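PDB 3I57: mucus binding protein from Lactobacillus reuteri, which probably binds mucus as a cell-wall-anchored surface protein and, through a repeat such as this one, also binds immunoglobulin. Local coordinates for residues Val100-Ala105 / Val179-Asp184; Gln114-Thr119 / Lys146-Pro151; Lys94-Thr99 / Arg165-Asp170. One frame throughout, in Å; residues are numbered along the deposited sequence.

How the contacts relate
All three contacts lie in the Muc B2-like part of the repeat, away from the calcium site of Q2, D60, D62 and N65 in the N-terminal part. Contacts 1 and 3 share strand 93-104, with centres about 23 Å apart. Contact 2 brings in the neighbouring strand 112-127; its centre is about 17 Å from that of contact 1 and about 11 Å from that of contact 3. Backbone hydrogen bonds tie these strands together, E98 N to A116 O at 2.7 Å among them. Y181 OH of contact 1 is hydrogen-bonded to P151 O of contact 2 at 2.6 Å. Contacts 2 and 3 both reach the small sheet of strands 142-144, 148-149 and 162-168.

Contact 1 (Val100-Ala105 / Val179-Asp184); sequences VHYKYA and VIYTAD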
loop_
_atom_site.group_PDB
_atom_site.type_symbol
_atom_site.label_atom_id
_atom_site.label_comp_id
_atom_site.label_asym_id
_atom_site.label_seq_id
_atom_site.Cartn_x
_atom_site.Cartn_y
_atom_site.Cartn_z
ATOM N N VAL A 100 24.439 17.323 11.374
ATOM C CA VAL A 100 25.413 18.397 11.270
ATOM C C VAL A 100 26.663 18.051 12.057
ATOM O O VAL A 100 26.605 17.791 13.269
ATOM C CB VAL A 100 24.858 19.712 11.794
ATOM C CG1 VAL A 100 25.926 20.840 11.631
ATOM C CG2 VAL A 100 23.526 20.057 11.091
ATOM N N HIS A 101 27.777 18.014 11.343
ATOM C CA HIS A 101 29.084 17.814 11.926
ATOM C C HIS A 101 29.709 19.166 12.258
ATOM O O HIS A 101 29.408 20.188 11.621
ATOM C CB HIS A 101 30.011 17.084 10.932
ATOM C CG HIS A 101 29.506 15.753 10.476
ATOM N ND1 HIS A 101 29.159 14.743 11.349
ATOM C CD2 HIS A 101 29.340 15.248 9.230
ATOM C CE1 HIS A 101 28.797 13.673 10.659
ATOM N NE2 HIS A 101 28.877 13.963 9.370
ATOM N N TYR A 102 30.627 19.156 13.231
ATOM C CA TYR A 102 31.312 20.391 13.662
ATOM C C TYR A 102 32.798 20.110 13.686
ATOM O O TYR A 102 33.258 19.233 14.428
ATOM C CB TYR A 102 30.833 20.882 15.040
ATOM C CG TYR A 102 29.351 21.153 15.085
ATOM C CD1 TYR A 102 28.795 22.261 14.434
ATOM C CD2 TYR A 102 28.495 20.256 15.726
ATOM C CE1 TYR A 102 27.423 22.482 14.444
ATOM C CE2 TYR A 102 27.138 20.451 15.739
ATOM C CZ TYR A 102 26.597 21.559 15.115
ATOM O OH TYR A 102 25.222 21.706 15.145
ATOM N N LYS A 103 33.534 20.835 12.851
ATOM C CA LYS A 103 34.950 20.541 12.605
ATOM C C LYS A 103 35.804 21.790 12.543
ATOM O O LYS A 103 35.314 22.878 12.264
ATOM C CB LYS A 103 35.109 19.778 11.283
ATOM C CG LYS A 103 34.389 18.402 11.239
ATOM C CD LYS A 103 34.517 17.713 9.871
ATOM C CE LYS A 103 33.865 16.321 9.852
ATOM N NZ LYS A 103 34.238 15.542 8.610
ATOM N N TYR A 104 37.108 21.631 12.770
ATOM C CA TYR A 104 38.032 22.712 12.506
ATOM C C TYR A 104 38.443 22.573 11.032
ATOM O O TYR A 104 37.994 21.650 10.374
ATOM C CB TYR A 104 39.214 22.637 13.488
ATOM C CG TYR A 104 38.823 22.865 14.930
ATOM C CD1 TYR A 104 38.538 24.133 15.389
ATOM C CD2 TYR A 104 38.751 21.803 15.848
ATOM C CE1 TYR A 104 38.186 24.356 16.687
ATOM C CE2 TYR A 104 38.399 22.018 17.159
ATOM C CZ TYR A 104 38.132 23.306 17.579
ATOM O OH TYR A 104 37.763 23.566 18.874
ATOM N N ALA A 105 39.281 23.463 10.497
ATOM C CA ALA A 105 39.632 23.413 9.062
ATOM C C ALA A 105 40.311 22.131 8.562
ATOM O O ALA A 105 40.206 21.796 7.389
ATOM C CB ALA A 105 40.443 24.620 8.657
ATOM N N VAL A 179 29.642 22.195 9.577
ATOM C CA VAL A 179 29.925 23.549 10.021
ATOM C C VAL A 179 31.430 23.556 10.394
ATOM O O VAL A 179 31.896 22.627 11.058
ATOM C CB VAL A 179 29.013 23.876 11.216
ATOM C CG1 VAL A 179 29.477 25.127 11.977
ATOM C CG2 VAL A 179 27.549 24.089 10.720
ATOM N N ILE A 180 32.169 24.572 9.940
ATOM C CA ILE A 180 33.632 24.666 10.133
ATOM C C ILE A 180 33.918 25.835 11.071
ATOM O O ILE A 180 33.315 26.906 10.913
ATOM C CB ILE A 180 34.354 24.963 8.791
ATOM C CG1 ILE A 180 34.273 23.768 7.858
ATOM C CG2 ILE A 180 35.832 25.331 9.034
ATOM C CD1 ILE A 180 34.836 24.015 6.503
ATOM N N TYR A 181 34.806 25.633 12.050
ATOM C CA TYR A 181 35.145 26.668 13.020
ATOM C C TYR A 181 36.490 27.274 12.674
ATOM O O TYR A 181 37.484 26.556 12.489
ATOM C CB TYR A 181 35.190 26.121 14.466
ATOM C CG TYR A 181 33.830 25.925 15.062
ATOM C CD1 TYR A 181 33.083 24.780 14.776
ATOM C CD2 TYR A 181 33.252 26.909 15.847
ATOM C CE1 TYR A 181 31.819 24.615 15.285
ATOM C CE2 TYR A 181 31.993 26.749 16.373
ATOM C CZ TYR A 181 31.269 25.602 16.077
ATOM O OH TYR A 181 30.011 25.470 16.598
ATOM N N THR A 182 36.500 28.597 12.568
ATOM C CA THR A 182 37.689 29.341 12.179
ATOM C C THR A 182 38.149 30.204 13.352
ATOM O O THR A 182 37.343 30.803 14.056
ATOM C CB THR A 182 37.399 30.214 10.945
ATOM O OG1 THR A 182 37.124 29.368 9.815
ATOM C CG2 THR A 182 38.589 31.103 10.617
ATOM N N ALA A 183 39.458 30.261 13.569
ATOM C CA ALA A 183 39.989 31.046 14.675
ATOM C C ALA A 183 39.724 32.542 14.501
ATOM O O ALA A 183 39.776 33.057 13.389
ATOM C CB ALA A 183 41.499 30.768 14.868
ATOM N N ASP A 184 39.402 33.209 15.606
ATOM C CA ASP A 184 39.223 34.662 15.652
ATOM C C ASP A 184 40.543 35.381 15.347
ATOM O O ASP A 184 41.590 34.957 15.849
ATOM C CB ASP A 184 38.770 35.092 17.044
ATOM C CG ASP A 184 37.359 34.653 17.370
ATOM O OD1 ASP A 184 36.583 34.305 16.448
ATOM O OD2 ASP A 184 37.028 34.656 18.564
#
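The parallel pairing of strand 93-104 with strand 176-183, the first and last long strands of the Muc B2-like part, forms this contact. The short strand axes diverge by 29°, the mark of a twisted sheet. V179 supplies both of its main-chain polar atoms: its N donates to H101 O at 2.9 Å, and its O receives K103 N at 3.0 Å. The latter bond runs nearly along the C=O axis. Two residues on, Y181 N donates to K103 O at 2.8 Å, and the same oxygen also meets the CA-H of I180, with CA 3.3 Å away. Bonding one residue to the partners before and after its register mate, here V179 about Y102, is the parallel-sheet signature. Adjacency of the first and last strands is what a beta-grasp fold requires, in keeping with the ubiquitin-like family.

Y102, Y104, V179 and Y181 share one face. Y102 turns CG anti to its carbonyl carbon (chi1 -58°), so the ring lies alongside V179 and points the same way, CD1 resting 3.6 Å from V179 CB. V179 CG1 sits at the ring edge, in plane, while V179 CG2 meets V100 CG1 at 3.7 Å. Y181 brings its ring edge, at CE1, to Y102 CB at 3.9 Å, and its hydroxyl is hydrogen-bonded to the P151 carbonyl. An alanine in place of Y102 would remove the ring that V179, Y181 CE1 and S150 pack against, and would probably loosen this face of the sheet. Further along, the Y104 and Y181 side chains cross obliquely, Y104 CD1 4.0 Å from Y181 CB, and the Y104 ring also meets that of Y156. The H101 imidazole leads off from strand 176-183 and is hydrogen-bonded through ND1 to D113.

Contact 2 (Gln114-Thr119 / Lys146-Pro151); sequences QTAQVT and KALTSP
A bridging water is held by two hydrogen bonds, one from each segment: its oxygen accepts from K146 N at 2.9 Å, and it donates to Q117 O at 2.8 Å. It links the main chains where they are too far apart for direct pairing, the nearest CA atoms, of A116 and K146, being 6.3 Å apart. The segments run almost exactly antiparallel, 174° between their directions. L148 carries the apolar contact. With CG anti to the carbonyl carbon (chi1 -58°), it drops its two methyls onto strand 112-127: CD2 lies 4.2 Å from A116 CB, and CD1 sits 4.1 Å from Q114 CB. The same CD1 is 4.0 Å from Q114 O, an oxygen already used by V100 N in the sheet. The extended Q114 side chain slides past L148 in the opposite direction and reaches toward P151, tip to tip. L148 also touches E98 and is bonded through its backbone to V163. Edge strand 148-149 of the small three-stranded sheet thus packs on strand 112-127 through L148, consistent with a small sheet lying over the main one, probably where ubiquitin-like beta-grasp folds carry their helix.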
loop_
_atom_site.group_PDB
_atom_site.type_symbol
_atom_site.label_atom_id
_atom_site.label_comp_id
_atom_site.label_asym_id
_atom_site.label_seq_id
_atom_site.Cartn_x
_atom_site.Cartn_y
_atom_site.Cartn_z
ATOM N N GLN A 114 24.981 17.281 15.888
ATOM C CA GLN A 114 23.582 17.454 16.267
ATOM C C GLN A 114 22.739 16.915 15.133
ATOM O O GLN A 114 23.155 16.951 13.977
ATOM C CB GLN A 114 23.255 18.929 16.468
ATOM C CG GLN A 114 23.778 19.461 17.769
ATOM C CD GLN A 114 23.372 20.895 17.997
ATOM O OE1 GLN A 114 24.227 21.777 18.069
ATOM N NE2 GLN A 114 22.068 21.142 18.107
ATOM N N THR A 115 21.572 16.394 15.476
ATOM C CA THR A 115 20.670 15.840 14.480
ATOM C C THR A 115 19.286 16.372 14.672
ATOM O O THR A 115 18.956 16.881 15.736
ATOM C CB THR A 115 20.596 14.310 14.550
ATOM O OG1 THR A 115 20.197 13.876 15.865
ATOM C CG2 THR A 115 21.964 13.718 14.175
ATOM N N ALA A 116 18.475 16.250 13.629
ATOM C CA ALA A 116 17.068 16.601 13.705
ATOM C C ALA A 116 16.332 15.716 12.728
ATOM O O ALA A 116 16.935 15.169 11.798
ATOM C CB ALA A 116 16.868 18.039 13.345
ATOM N N GLN A 117 15.021 15.602 12.913
ATOM C CA GLN A 117 14.243 14.670 12.127
ATOM C C GLN A 117 12.996 15.317 11.559
ATOM O O GLN A 117 12.442 16.246 12.153
ATOM C CB GLN A 117 13.883 13.445 12.960
ATOM C CG GLN A 117 15.085 12.541 13.278
ATOM C CD GLN A 117 14.649 11.187 13.771
ATOM O OE1 GLN A 117 13.663 11.068 14.496
ATOM N NE2 GLN A 117 15.386 10.157 13.391
ATOM N N VAL A 118 12.592 14.857 10.372
ATOM C CA VAL A 118 11.314 15.217 9.802
ATOM C C VAL A 118 10.598 13.925 9.402
ATOM O O VAL A 118 11.221 12.871 9.149
ATOM C CB VAL A 118 11.404 16.153 8.543
ATOM C CG1 VAL A 118 12.044 17.539 8.900
ATOM C CG2 VAL A 118 12.170 15.473 7.413
ATOM N N THR A 119 9.273 13.996 9.418
ATOM C CA THR A 119 8.446 12.840 9.084
ATOM C C THR A 119 7.465 13.196 7.993
ATOM O O THR A 119 6.838 14.264 8.043
ATOM C CB THR A 119 7.671 12.380 10.352
ATOM O OG1 THR A 119 8.626 11.887 11.305
ATOM C CG2 THR A 119 6.670 11.290 10.012
ATOM N N LYS A 146 14.039 21.260 12.576
ATOM C CA LYS A 146 14.207 22.253 13.644
ATOM C C LYS A 146 15.553 22.956 13.412
ATOM O O LYS A 146 16.507 22.321 12.963
ATOM C CB LYS A 146 14.234 21.534 14.988
ATOM C CG LYS A 146 14.143 22.479 16.181
ATOM C CD LYS A 146 14.447 21.750 17.487
ATOM C CE LYS A 146 14.486 22.752 18.643
ATOM N NZ LYS A 146 13.332 23.705 18.581
ATOM N N ALA A 147 15.634 24.249 13.714
ATOM C CA ALA A 147 16.920 24.953 13.645
ATOM C C ALA A 147 17.944 24.393 14.615
ATOM O O ALA A 147 17.658 24.161 15.795
ATOM C CB ALA A 147 16.734 26.474 13.870
ATOM N N LEU A 148 19.159 24.184 14.118
ATOM C CA LEU A 148 20.238 23.679 14.963
ATOM C C LEU A 148 21.279 24.763 15.184
ATOM O O LEU A 148 21.862 25.273 14.243
ATOM C CB LEU A 148 20.889 22.461 14.310
ATOM C CG LEU A 148 19.929 21.308 14.033
ATOM C CD1 LEU A 148 20.670 20.093 13.487
ATOM C CD2 LEU A 148 19.143 20.938 15.308
ATOM N N THR A 149 21.477 25.137 16.444
ATOM C CA THR A 149 22.404 26.209 16.756
ATOM C C THR A 149 23.777 25.612 16.953
ATOM O O THR A 149 23.965 24.691 17.757
ATOM C CB THR A 149 22.003 26.948 18.028
ATOM O OG1 THR A 149 20.673 27.467 17.872
ATOM C CG2 THR A 149 22.972 28.121 18.294
ATOM N N SER A 150 24.731 26.117 16.194
ATOM C CA SER A 150 26.095 25.646 16.338
ATOM C C SER A 150 26.618 26.088 17.715
ATOM O O SER A 150 26.341 27.209 18.168
ATOM C CB SER A 150 26.972 26.199 15.207
ATOM O OG SER A 150 26.462 25.793 13.930
ATOM N N PRO A 151 27.346 25.199 18.389
ATOM C CA PRO A 151 27.865 25.548 19.711
ATOM C C PRO A 151 28.870 26.679 19.675
ATOM O O PRO A 151 29.556 26.888 18.673
ATOM C CB PRO A 151 28.569 24.262 20.180
ATOM C CG PRO A 151 28.716 23.385 18.945
ATOM C CD PRO A 151 27.561 23.779 18.049
HETATM O O HOH W 1 13.053 18.656 13.460
#

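Contact 3 (Lys94-Thr99 / Arg165-Asp170); sequences KTLTET and RSSNSD
The two segments run roughly antiparallel, 147° apart, but too far from each other to pair as strands. Their closest register pair, L96 CA and S167 CA, is 8.0 Å apart, and the pairs K94 with S169 and E98 with R165 are wider. The alternating residues K94, L96 and E98 fill that interval with their side chains, so this is layer packing.

At one end K94 NZ donates to S169 O at 2.8 Å. The nitrogen stands 36° out of the carbonyl plane, not on a lone pair, and a second bond to A171 O helps grip the ammonium group. The lysine gets there with chi1 at 106°, off the staggered positions, and a bend at its third torsion. The two carbonyls, presented where the chain turns after strand 162-168, would be expected to steady its positive charge.

In the middle L96 CD1 rests 3.7 Å from S167 CB, and S167 OG is satisfied by Y145 OH. Strand 162-168 belongs to the small antiparallel sheet that packs against the main beta-grasp sheet, and the contact of L96 with S167 is one of the places where the two sheets meet.

At the other end E98, CG anti to the backbone N and the chain extended, brings its carboxylate across the R165 side chain at about a right angle. E98 OE2 lies 3.4 Å from R165 CG, a contact of the carboxylate oxygen with the methylene part of the arginine, whereas R165 NE stays 5.3 Å from that oxygen. The guanidinium instead makes its salt bridge through NH2 with E160. A positive charge at this distance might still help keep the buried E98 ionised. A water lies 2.7 Å from E98 OE1, within hydrogen-bonding distance, and takes a weak, long hydrogen bond from R165 N.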
loop_
_atom_site.group_PDB
_atom_site.type_symbol
_atom_site.label_atom_id
_atom_site.label_comp_id
_atom_site.label_asym_id
_atom_site.label_seq_id
_atom_site.Cartn_x
_atom_site.Cartn_y
_atom_site.Cartn_z
ATOM N N LYS A 94 7.457 8.077 6.726
ATOM C CA LYS A 94 8.908 7.918 6.699
ATOM C C LYS A 94 9.532 9.051 7.494
ATOM O O LYS A 94 8.995 10.152 7.517
ATOM C CB LYS A 94 9.452 7.793 5.262
ATOM C CG LYS A 94 10.181 8.991 4.686
ATOM C CD LYS A 94 10.705 8.680 3.297
ATOM C CE LYS A 94 10.269 9.779 2.341
ATOM N NZ LYS A 94 10.982 9.677 1.055
ATOM N N THR A 95 10.649 8.764 8.152
ATOM C CA THR A 95 11.328 9.771 8.958
ATOM C C THR A 95 12.760 9.933 8.431
ATOM O O THR A 95 13.487 8.945 8.249
ATOM C CB THR A 95 11.291 9.378 10.443
ATOM O OG1 THR A 95 9.923 9.327 10.888
ATOM C CG2 THR A 95 12.080 10.379 11.317
ATOM N N LEU A 96 13.136 11.172 8.118
ATOM C CA LEU A 96 14.484 11.464 7.652
ATOM C C LEU A 96 15.255 12.227 8.733
ATOM O O LEU A 96 14.660 12.944 9.538
ATOM C CB LEU A 96 14.462 12.326 6.391
ATOM C CG LEU A 96 13.670 11.825 5.186
ATOM C CD1 LEU A 96 13.936 12.764 3.999
ATOM C CD2 LEU A 96 14.122 10.419 4.840
ATOM N N THR A 97 16.579 12.093 8.710
ATOM C CA THR A 97 17.413 12.696 9.735
ATOM C C THR A 97 18.435 13.649 9.118
ATOM O O THR A 97 19.132 13.307 8.153
ATOM C CB THR A 97 18.175 11.607 10.543
ATOM O OG1 THR A 97 17.236 10.770 11.209
ATOM C CG2 THR A 97 19.113 12.228 11.587
ATOM N N GLU A 98 18.509 14.858 9.671
ATOM C CA GLU A 98 19.530 15.802 9.259
ATOM C C GLU A 98 20.695 15.650 10.248
ATOM O O GLU A 98 20.462 15.570 11.450
ATOM C CB GLU A 98 18.977 17.228 9.298
ATOM C CG GLU A 98 20.102 18.263 9.385
ATOM C CD GLU A 98 19.569 19.683 9.510
ATOM O OE1 GLU A 98 18.737 19.896 10.418
ATOM O OE2 GLU A 98 20.013 20.555 8.714
ATOM N N THR A 99 21.936 15.591 9.745
ATOM C CA THR A 99 23.118 15.457 10.610
ATOM C C THR A 99 24.061 16.607 10.321
ATOM O O THR A 99 24.428 16.833 9.157
ATOM C CB THR A 99 23.886 14.151 10.316
ATOM O OG1 THR A 99 23.013 13.054 10.542
ATOM C CG2 THR A 99 25.088 14.002 11.248
ATOM N N ARG A 165 17.533 23.704 7.510
ATOM C CA ARG A 165 17.399 23.058 6.193
ATOM C C ARG A 165 16.071 22.321 6.134
ATOM O O ARG A 165 15.413 22.148 7.154
ATOM C CB ARG A 165 18.517 22.023 5.986
ATOM C CG ARG A 165 19.949 22.580 6.043
ATOM C CD ARG A 165 20.283 23.421 4.796
ATOM N NE ARG A 165 21.718 23.699 4.775
ATOM C CZ ARG A 165 22.291 24.680 5.479
ATOM N NH1 ARG A 165 21.545 25.498 6.206
ATOM N NH2 ARG A 165 23.608 24.845 5.451
ATOM N N SER A 166 15.718 21.856 4.940
ATOM C CA SER A 166 14.476 21.126 4.707
ATOM C C SER A 166 14.794 19.923 3.850
ATOM O O SER A 166 15.839 19.884 3.181
ATOM C CB SER A 166 13.488 22.005 3.943
ATOM O OG SER A 166 13.038 23.011 4.836
ATOM N N SER A 167 13.896 18.942 3.861
ATOM C CA SER A 167 13.996 17.831 2.909
ATOM C C SER A 167 12.726 17.753 2.058
ATOM O O SER A 167 11.621 18.032 2.534
ATOM C CB SER A 167 14.189 16.481 3.607
ATOM O OG SER A 167 15.506 16.308 4.131
ATOM N N ASN A 168 12.890 17.347 0.812
ATOM C CA ASN A 168 11.773 17.095 -0.095
ATOM C C ASN A 168 11.265 15.682 0.136
ATOM O O ASN A 168 12.006 14.848 0.607
ATOM C CB ASN A 168 12.225 17.274 -1.533
ATOM C CG ASN A 168 12.616 18.697 -1.840
ATOM O OD1 ASN A 168 12.049 19.627 -1.267
ATOM N ND2 ASN A 168 13.598 18.886 -2.739
ATOM N N SER A 169 10.002 15.413 -0.204
ATOM C CA SER A 169 9.399 14.111 0.116
ATOM C C SER A 169 9.970 12.955 -0.716
ATOM O O SER A 169 9.795 11.792 -0.324
ATOM C CB SER A 169 7.878 14.175 -0.047
ATOM O OG SER A 169 7.549 14.367 -1.425
ATOM N N ASP A 170 10.679 13.275 -1.810
ATOM C CA ASP A 170 11.365 12.253 -2.614
ATOM C C ASP A 170 12.715 11.822 -2.047
ATOM O O ASP A 170 13.313 10.858 -2.534
ATOM C CB ASP A 170 11.482 12.638 -4.098
ATOM C CG ASP A 170 12.254 13.946 -4.335
ATOM O OD1 ASP A 170 12.591 14.674 -3.389
ATOM O OD2 ASP A 170 12.534 14.223 -5.498
HETATM O O HOH W 2 17.831 22.435 10.608
#